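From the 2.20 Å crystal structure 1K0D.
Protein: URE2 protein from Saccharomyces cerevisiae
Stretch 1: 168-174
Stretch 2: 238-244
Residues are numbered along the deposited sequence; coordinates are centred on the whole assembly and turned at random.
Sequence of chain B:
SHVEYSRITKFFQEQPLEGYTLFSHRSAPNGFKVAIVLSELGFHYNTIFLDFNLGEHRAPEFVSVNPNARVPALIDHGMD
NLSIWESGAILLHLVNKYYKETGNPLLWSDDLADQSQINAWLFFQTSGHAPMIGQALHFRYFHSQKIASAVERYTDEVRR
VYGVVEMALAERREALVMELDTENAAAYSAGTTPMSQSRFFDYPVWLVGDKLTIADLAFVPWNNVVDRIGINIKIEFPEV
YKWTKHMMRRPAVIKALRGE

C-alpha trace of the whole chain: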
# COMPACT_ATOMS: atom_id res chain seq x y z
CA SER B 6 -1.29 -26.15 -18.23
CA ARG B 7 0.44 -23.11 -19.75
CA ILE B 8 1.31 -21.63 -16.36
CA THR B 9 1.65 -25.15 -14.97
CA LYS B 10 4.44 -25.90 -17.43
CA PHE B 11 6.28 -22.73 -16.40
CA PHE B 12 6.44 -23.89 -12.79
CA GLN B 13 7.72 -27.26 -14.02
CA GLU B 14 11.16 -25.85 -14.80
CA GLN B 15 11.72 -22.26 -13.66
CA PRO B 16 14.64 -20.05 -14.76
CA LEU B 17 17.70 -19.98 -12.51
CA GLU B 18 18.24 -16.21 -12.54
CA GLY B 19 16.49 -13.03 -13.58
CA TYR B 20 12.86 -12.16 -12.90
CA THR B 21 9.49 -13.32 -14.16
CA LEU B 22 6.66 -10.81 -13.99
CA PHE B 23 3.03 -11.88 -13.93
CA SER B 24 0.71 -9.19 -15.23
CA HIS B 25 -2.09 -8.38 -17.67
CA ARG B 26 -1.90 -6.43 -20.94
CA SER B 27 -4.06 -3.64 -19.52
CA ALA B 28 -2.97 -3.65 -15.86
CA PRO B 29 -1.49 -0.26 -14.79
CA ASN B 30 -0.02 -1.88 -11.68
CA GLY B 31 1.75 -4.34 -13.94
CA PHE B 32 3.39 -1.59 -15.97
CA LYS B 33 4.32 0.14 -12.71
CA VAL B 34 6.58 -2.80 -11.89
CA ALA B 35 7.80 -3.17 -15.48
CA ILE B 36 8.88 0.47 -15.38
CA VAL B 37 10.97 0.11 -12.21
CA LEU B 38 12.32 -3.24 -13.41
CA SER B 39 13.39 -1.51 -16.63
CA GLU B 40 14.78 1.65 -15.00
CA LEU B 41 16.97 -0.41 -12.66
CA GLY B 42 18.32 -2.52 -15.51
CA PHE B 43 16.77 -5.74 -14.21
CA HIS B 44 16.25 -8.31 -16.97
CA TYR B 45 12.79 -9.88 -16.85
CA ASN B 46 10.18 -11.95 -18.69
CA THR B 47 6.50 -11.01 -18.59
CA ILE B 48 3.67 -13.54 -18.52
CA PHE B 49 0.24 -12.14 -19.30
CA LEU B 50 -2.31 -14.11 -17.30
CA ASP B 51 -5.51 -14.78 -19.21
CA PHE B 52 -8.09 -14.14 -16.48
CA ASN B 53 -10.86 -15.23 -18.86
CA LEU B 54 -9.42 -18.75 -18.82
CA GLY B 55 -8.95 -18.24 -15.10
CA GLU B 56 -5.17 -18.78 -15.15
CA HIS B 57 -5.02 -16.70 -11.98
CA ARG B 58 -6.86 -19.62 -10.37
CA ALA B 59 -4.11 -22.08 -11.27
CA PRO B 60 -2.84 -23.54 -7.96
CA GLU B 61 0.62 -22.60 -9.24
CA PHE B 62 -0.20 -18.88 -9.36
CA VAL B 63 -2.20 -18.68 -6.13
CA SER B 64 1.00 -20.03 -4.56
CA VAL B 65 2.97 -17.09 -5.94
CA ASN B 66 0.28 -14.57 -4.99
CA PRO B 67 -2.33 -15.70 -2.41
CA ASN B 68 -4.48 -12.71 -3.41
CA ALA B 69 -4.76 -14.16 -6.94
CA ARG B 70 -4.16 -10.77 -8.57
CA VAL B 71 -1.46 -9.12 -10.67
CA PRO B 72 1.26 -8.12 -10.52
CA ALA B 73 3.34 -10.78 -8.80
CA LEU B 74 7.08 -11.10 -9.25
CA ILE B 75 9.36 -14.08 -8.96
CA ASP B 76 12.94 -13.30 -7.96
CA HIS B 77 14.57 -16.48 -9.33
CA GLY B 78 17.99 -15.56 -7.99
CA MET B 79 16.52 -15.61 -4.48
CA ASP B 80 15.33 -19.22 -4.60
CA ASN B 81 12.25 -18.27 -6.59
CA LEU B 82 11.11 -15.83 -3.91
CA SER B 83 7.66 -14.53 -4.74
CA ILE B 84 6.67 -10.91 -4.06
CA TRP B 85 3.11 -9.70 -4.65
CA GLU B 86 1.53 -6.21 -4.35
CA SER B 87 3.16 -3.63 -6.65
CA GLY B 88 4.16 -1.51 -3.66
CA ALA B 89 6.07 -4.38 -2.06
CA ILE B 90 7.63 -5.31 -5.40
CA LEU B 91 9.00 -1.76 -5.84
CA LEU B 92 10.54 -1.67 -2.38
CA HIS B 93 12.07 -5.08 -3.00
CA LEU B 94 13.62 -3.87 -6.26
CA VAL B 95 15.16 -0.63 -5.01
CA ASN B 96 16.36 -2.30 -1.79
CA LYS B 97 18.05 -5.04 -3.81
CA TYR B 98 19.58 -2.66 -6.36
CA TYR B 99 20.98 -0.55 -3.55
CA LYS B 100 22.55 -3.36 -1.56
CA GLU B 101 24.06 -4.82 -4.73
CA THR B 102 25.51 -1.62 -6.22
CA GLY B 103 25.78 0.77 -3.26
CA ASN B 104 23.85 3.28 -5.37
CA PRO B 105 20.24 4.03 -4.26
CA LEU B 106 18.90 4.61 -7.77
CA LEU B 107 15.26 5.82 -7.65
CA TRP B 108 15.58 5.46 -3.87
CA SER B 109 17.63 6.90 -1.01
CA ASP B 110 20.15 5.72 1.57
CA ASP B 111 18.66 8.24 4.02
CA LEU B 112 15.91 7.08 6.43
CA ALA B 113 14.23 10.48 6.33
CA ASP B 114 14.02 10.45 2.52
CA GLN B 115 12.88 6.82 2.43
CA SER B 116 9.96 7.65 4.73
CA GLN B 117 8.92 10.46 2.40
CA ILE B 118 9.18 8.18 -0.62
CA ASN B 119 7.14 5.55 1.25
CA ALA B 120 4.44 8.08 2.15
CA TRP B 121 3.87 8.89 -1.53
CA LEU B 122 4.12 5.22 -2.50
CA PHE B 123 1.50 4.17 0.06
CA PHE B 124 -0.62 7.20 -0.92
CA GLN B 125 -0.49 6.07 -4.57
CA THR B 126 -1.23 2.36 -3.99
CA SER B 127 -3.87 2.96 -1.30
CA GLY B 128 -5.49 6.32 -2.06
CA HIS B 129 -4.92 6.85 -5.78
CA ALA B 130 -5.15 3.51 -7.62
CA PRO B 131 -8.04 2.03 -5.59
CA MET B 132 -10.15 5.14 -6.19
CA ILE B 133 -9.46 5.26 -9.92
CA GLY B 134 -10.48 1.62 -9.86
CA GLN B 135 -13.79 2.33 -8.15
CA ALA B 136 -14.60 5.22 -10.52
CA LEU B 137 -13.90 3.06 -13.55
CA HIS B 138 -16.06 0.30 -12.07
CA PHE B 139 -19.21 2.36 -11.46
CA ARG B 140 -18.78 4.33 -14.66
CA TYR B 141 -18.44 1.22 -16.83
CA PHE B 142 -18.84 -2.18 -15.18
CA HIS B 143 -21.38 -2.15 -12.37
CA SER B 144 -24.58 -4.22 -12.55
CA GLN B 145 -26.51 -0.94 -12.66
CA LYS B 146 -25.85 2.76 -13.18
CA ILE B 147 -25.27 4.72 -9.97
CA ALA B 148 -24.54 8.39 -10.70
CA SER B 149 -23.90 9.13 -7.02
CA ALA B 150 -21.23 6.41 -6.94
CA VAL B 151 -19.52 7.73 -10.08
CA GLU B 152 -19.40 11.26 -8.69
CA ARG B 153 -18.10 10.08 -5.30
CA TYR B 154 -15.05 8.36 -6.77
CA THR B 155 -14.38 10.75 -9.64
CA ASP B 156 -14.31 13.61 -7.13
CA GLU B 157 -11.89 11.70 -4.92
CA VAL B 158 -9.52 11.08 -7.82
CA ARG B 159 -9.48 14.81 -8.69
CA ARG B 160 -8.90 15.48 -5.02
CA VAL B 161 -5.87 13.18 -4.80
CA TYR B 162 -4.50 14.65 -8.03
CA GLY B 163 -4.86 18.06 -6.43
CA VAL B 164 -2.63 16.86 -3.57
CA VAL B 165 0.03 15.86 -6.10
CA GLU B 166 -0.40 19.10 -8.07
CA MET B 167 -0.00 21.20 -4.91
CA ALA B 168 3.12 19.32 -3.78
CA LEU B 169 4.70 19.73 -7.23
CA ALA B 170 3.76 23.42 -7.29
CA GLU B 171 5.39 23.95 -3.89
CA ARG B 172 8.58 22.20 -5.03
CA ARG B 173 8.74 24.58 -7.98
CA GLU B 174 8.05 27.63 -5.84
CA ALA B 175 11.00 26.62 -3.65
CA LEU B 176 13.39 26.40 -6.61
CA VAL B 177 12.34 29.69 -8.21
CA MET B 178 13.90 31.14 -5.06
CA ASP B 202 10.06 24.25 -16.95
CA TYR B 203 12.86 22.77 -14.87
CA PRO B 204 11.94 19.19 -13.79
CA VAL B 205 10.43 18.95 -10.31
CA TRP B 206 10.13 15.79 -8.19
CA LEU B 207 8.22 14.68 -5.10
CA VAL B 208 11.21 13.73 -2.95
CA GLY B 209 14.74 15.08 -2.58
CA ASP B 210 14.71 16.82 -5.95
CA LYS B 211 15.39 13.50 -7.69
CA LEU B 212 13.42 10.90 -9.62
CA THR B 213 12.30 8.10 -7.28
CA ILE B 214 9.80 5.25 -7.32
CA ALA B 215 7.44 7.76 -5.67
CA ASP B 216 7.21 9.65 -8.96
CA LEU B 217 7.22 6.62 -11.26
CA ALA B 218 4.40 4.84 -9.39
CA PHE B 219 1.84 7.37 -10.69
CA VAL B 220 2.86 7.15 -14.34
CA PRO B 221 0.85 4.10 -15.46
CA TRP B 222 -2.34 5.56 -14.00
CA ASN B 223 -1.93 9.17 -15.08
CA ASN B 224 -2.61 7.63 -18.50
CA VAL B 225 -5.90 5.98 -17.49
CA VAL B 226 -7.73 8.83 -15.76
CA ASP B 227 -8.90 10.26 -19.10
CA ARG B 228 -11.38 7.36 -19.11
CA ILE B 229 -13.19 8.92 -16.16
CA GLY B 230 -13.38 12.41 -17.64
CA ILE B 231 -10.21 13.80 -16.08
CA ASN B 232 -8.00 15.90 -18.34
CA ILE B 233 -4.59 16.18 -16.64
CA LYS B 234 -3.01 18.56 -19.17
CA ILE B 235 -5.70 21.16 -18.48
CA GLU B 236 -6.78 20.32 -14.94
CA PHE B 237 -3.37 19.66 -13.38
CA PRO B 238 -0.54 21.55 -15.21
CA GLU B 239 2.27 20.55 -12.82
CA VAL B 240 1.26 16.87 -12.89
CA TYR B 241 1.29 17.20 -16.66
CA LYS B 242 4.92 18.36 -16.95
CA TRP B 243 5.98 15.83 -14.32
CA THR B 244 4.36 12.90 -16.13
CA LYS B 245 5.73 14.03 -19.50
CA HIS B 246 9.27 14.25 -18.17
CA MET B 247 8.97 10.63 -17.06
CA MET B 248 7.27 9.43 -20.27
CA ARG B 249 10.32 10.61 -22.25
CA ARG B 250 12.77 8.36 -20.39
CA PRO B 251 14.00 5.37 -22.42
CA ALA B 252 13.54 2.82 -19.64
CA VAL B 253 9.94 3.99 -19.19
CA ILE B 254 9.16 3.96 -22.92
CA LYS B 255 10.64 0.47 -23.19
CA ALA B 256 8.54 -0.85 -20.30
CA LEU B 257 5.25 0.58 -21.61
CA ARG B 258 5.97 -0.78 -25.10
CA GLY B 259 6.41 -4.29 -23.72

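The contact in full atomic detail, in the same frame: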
# COMPACT_ATOMS: atom_id res chain seq x y z
N ALA B 168 1.76 19.68 -4.18
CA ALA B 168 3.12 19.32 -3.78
C ALA B 168 4.13 19.69 -4.87
O ALA B 168 5.19 20.23 -4.58
CB ALA B 168 3.20 17.83 -3.47
N LEU B 169 3.79 19.40 -6.13
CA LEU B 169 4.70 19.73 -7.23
C LEU B 169 4.85 21.24 -7.37
O LEU B 169 5.95 21.75 -7.61
CB LEU B 169 4.18 19.13 -8.54
CG LEU B 169 4.21 17.60 -8.64
CD1 LEU B 169 3.49 17.15 -9.90
CD2 LEU B 169 5.66 17.10 -8.63
N ALA B 170 3.75 21.96 -7.21
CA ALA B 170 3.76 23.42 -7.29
C ALA B 170 4.67 23.99 -6.21
O ALA B 170 5.47 24.89 -6.48
CB ALA B 170 2.35 23.97 -7.13
N GLU B 171 4.56 23.47 -4.99
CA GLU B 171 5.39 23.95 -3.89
C GLU B 171 6.87 23.68 -4.13
O GLU B 171 7.72 24.49 -3.76
CB GLU B 171 4.97 23.31 -2.57
CG GLU B 171 3.58 23.70 -2.11
CD GLU B 171 3.21 23.06 -0.79
OE1 GLU B 171 3.88 23.36 0.22
OE2 GLU B 171 2.26 22.25 -0.77
N ARG B 172 7.19 22.54 -4.74
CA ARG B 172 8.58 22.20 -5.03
C ARG B 172 9.15 23.20 -6.02
O ARG B 172 10.32 23.59 -5.94
CB ARG B 172 8.68 20.80 -5.64
CG ARG B 172 8.14 19.67 -4.79
CD ARG B 172 9.03 19.36 -3.62
NE ARG B 172 8.51 18.21 -2.89
CZ ARG B 172 7.36 18.20 -2.23
NH1 ARG B 172 6.60 19.30 -2.20
NH2 ARG B 172 6.95 17.10 -1.61
N ARG B 173 8.32 23.62 -6.97
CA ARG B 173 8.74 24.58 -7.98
C ARG B 173 8.95 25.95 -7.35
O ARG B 173 9.95 26.61 -7.60
CB ARG B 173 7.68 24.65 -9.08
CG ARG B 173 7.96 25.70 -10.13
CD ARG B 173 7.42 25.23 -11.47
NE ARG B 173 8.27 24.18 -12.02
CZ ARG B 173 7.83 23.19 -12.78
NH1 ARG B 173 8.67 22.28 -13.23
NH2 ARG B 173 6.54 23.09 -13.07
N GLU B 174 7.99 26.35 -6.52
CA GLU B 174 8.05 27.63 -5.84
C GLU B 174 9.35 27.76 -5.04
O GLU B 174 9.94 28.83 -4.96
CB GLU B 174 6.85 27.76 -4.90
CG GLU B 174 6.81 29.02 -4.07
CD GLU B 174 5.63 29.05 -3.12
OE1 GLU B 174 5.49 28.10 -2.32
OE2 GLU B 174 4.85 30.03 -3.17
N PRO B 238 -1.76 21.14 -14.50
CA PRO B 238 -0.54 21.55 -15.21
C PRO B 238 0.76 20.93 -14.70
O PRO B 238 1.51 20.32 -15.46
CB PRO B 238 -0.56 23.07 -15.05
CG PRO B 238 -2.01 23.37 -15.09
CD PRO B 238 -2.58 22.31 -14.16
N GLU B 239 1.05 21.10 -13.41
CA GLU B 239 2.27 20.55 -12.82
C GLU B 239 2.36 19.03 -13.00
O GLU B 239 3.42 18.50 -13.35
CB GLU B 239 2.36 20.91 -11.34
CG GLU B 239 2.70 22.36 -11.05
CD GLU B 239 4.10 22.74 -11.52
OE1 GLU B 239 5.06 22.02 -11.18
OE2 GLU B 239 4.24 23.77 -12.22
N VAL B 240 1.26 18.33 -12.74
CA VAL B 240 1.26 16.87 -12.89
C VAL B 240 1.53 16.54 -14.35
O VAL B 240 2.16 15.53 -14.66
CB VAL B 240 -0.11 16.26 -12.49
CG1 VAL B 240 -0.15 14.78 -12.85
CG2 VAL B 240 -0.33 16.43 -10.99
N TYR B 241 1.09 17.42 -15.24
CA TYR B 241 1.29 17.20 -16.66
C TYR B 241 2.77 17.22 -17.05
O TYR B 241 3.24 16.31 -17.73
CB TYR B 241 0.53 18.24 -17.48
CG TYR B 241 0.63 17.99 -18.97
CD1 TYR B 241 -0.01 16.90 -19.55
CD2 TYR B 241 1.42 18.80 -19.78
CE1 TYR B 241 0.13 16.62 -20.90
CE2 TYR B 241 1.58 18.53 -21.14
CZ TYR B 241 0.93 17.44 -21.69
OH TYR B 241 1.09 17.15 -23.02
N LYS B 242 3.49 18.26 -16.63
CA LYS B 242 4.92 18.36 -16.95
C LYS B 242 5.67 17.16 -16.38
O LYS B 242 6.47 16.51 -17.05
CB LYS B 242 5.54 19.63 -16.36
CG LYS B 242 4.92 20.94 -16.79
CD LYS B 242 5.75 22.09 -16.23
CE LYS B 242 4.98 23.39 -16.16
NZ LYS B 242 3.95 23.33 -15.10
N TRP B 243 5.41 16.92 -15.10
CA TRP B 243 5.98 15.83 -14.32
C TRP B 243 5.83 14.49 -15.03
O TRP B 243 6.81 13.77 -15.24
CB TRP B 243 5.25 15.85 -12.97
CG TRP B 243 5.56 14.78 -11.99
CD1 TRP B 243 6.73 14.60 -11.31
CD2 TRP B 243 4.62 13.86 -11.44
NE1 TRP B 243 6.57 13.63 -10.35
CE2 TRP B 243 5.29 13.16 -10.41
CE3 TRP B 243 3.28 13.56 -11.71
CZ2 TRP B 243 4.65 12.17 -9.64
CZ3 TRP B 243 2.65 12.58 -10.94
CH2 TRP B 243 3.34 11.90 -9.92
N THR B 244 4.61 14.15 -15.43
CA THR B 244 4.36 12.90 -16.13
C THR B 244 5.07 12.86 -17.48
O THR B 244 5.60 11.83 -17.88
CB THR B 244 2.85 12.68 -16.37
OG1 THR B 244 2.13 12.95 -15.16
CG2 THR B 244 2.58 11.23 -16.79

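How do the two helices meet, and where does the second one first touch the first? Their axes cross at 80°, nearly at right angles, and approach to 9.3 Å, so only a short segment of each can take part. P238, at the start of stretch 2, stays out of reach. The next residue, E239, lies where the backbones come nearest, its CA 6.2 Å from the CA of L169. Its CB points toward the first helix and sits 3.8 Å from the CB of L169, and its CG passes 4.0 Å from the backbone N of A170. The aliphatic part of the glutamate therefore packs against the first helix before its charge is used.

What does the carboxylate of E239 do? With chi1 and chi2 both in m, the side chain carries its charge along the first helix to R173, one turn beyond L169. There OE2 of E239 accepts a hydrogen bond from NH2 of R173 at 2.5 Å, part of a salt bridge. The separation is very short, but the N-H...acceptor angle of 135° makes the hydrogen bond weak, within a pairing of opposite charges. OE2 approaches the guanidinium at its edge, near its plane. The other terminal nitrogen of R173, NH1, is hydrogen-bonded elsewhere in the structure. OE1 of E239 lies 3.7 Å from the backbone O of L169, a pair of acceptors with no hydrogen bond between them.

How can V240 contribute when its CB points away from the first helix? L169 reaches across to it. The leucine, in the mt rotamer, places CD1 3.7 Å from the CA of V240 and 4.0 Å from its CG2, so it covers part of the backbone as well as a methyl group. Y241 follows without touching stretch 1; its CB points sideways and the end of its side chain leads away.

Why does K242 come so close to an arginine? Its NZ is 3.3 Å from NH2 of R173, a pair of donors of like charge that cannot bond to each other. Both nitrogens gather round one carboxylate oxygen: NZ of K242 also donates to OE2 of E239, at 2.9 Å, in a salt bridge within its own helix. One glutamate oxygen thus serves both cations, and its negative charge offsets their repulsion.

What closes the contact at the far end of stretch 2? W243, one helical turn after E239, points its CB toward the first helix and meets L169 again. CD1 of L169 lies 3.8 Å from the CB of W243, while CD2 of L169 sits 4.0 Å from the centroid of the five-membered ring, only 16° off the ring normal, a CH-pi contact over the face. The two methyl groups of L169 thus both engage the tryptophan, and this buried apolar patch lies beside the charged cluster around R173.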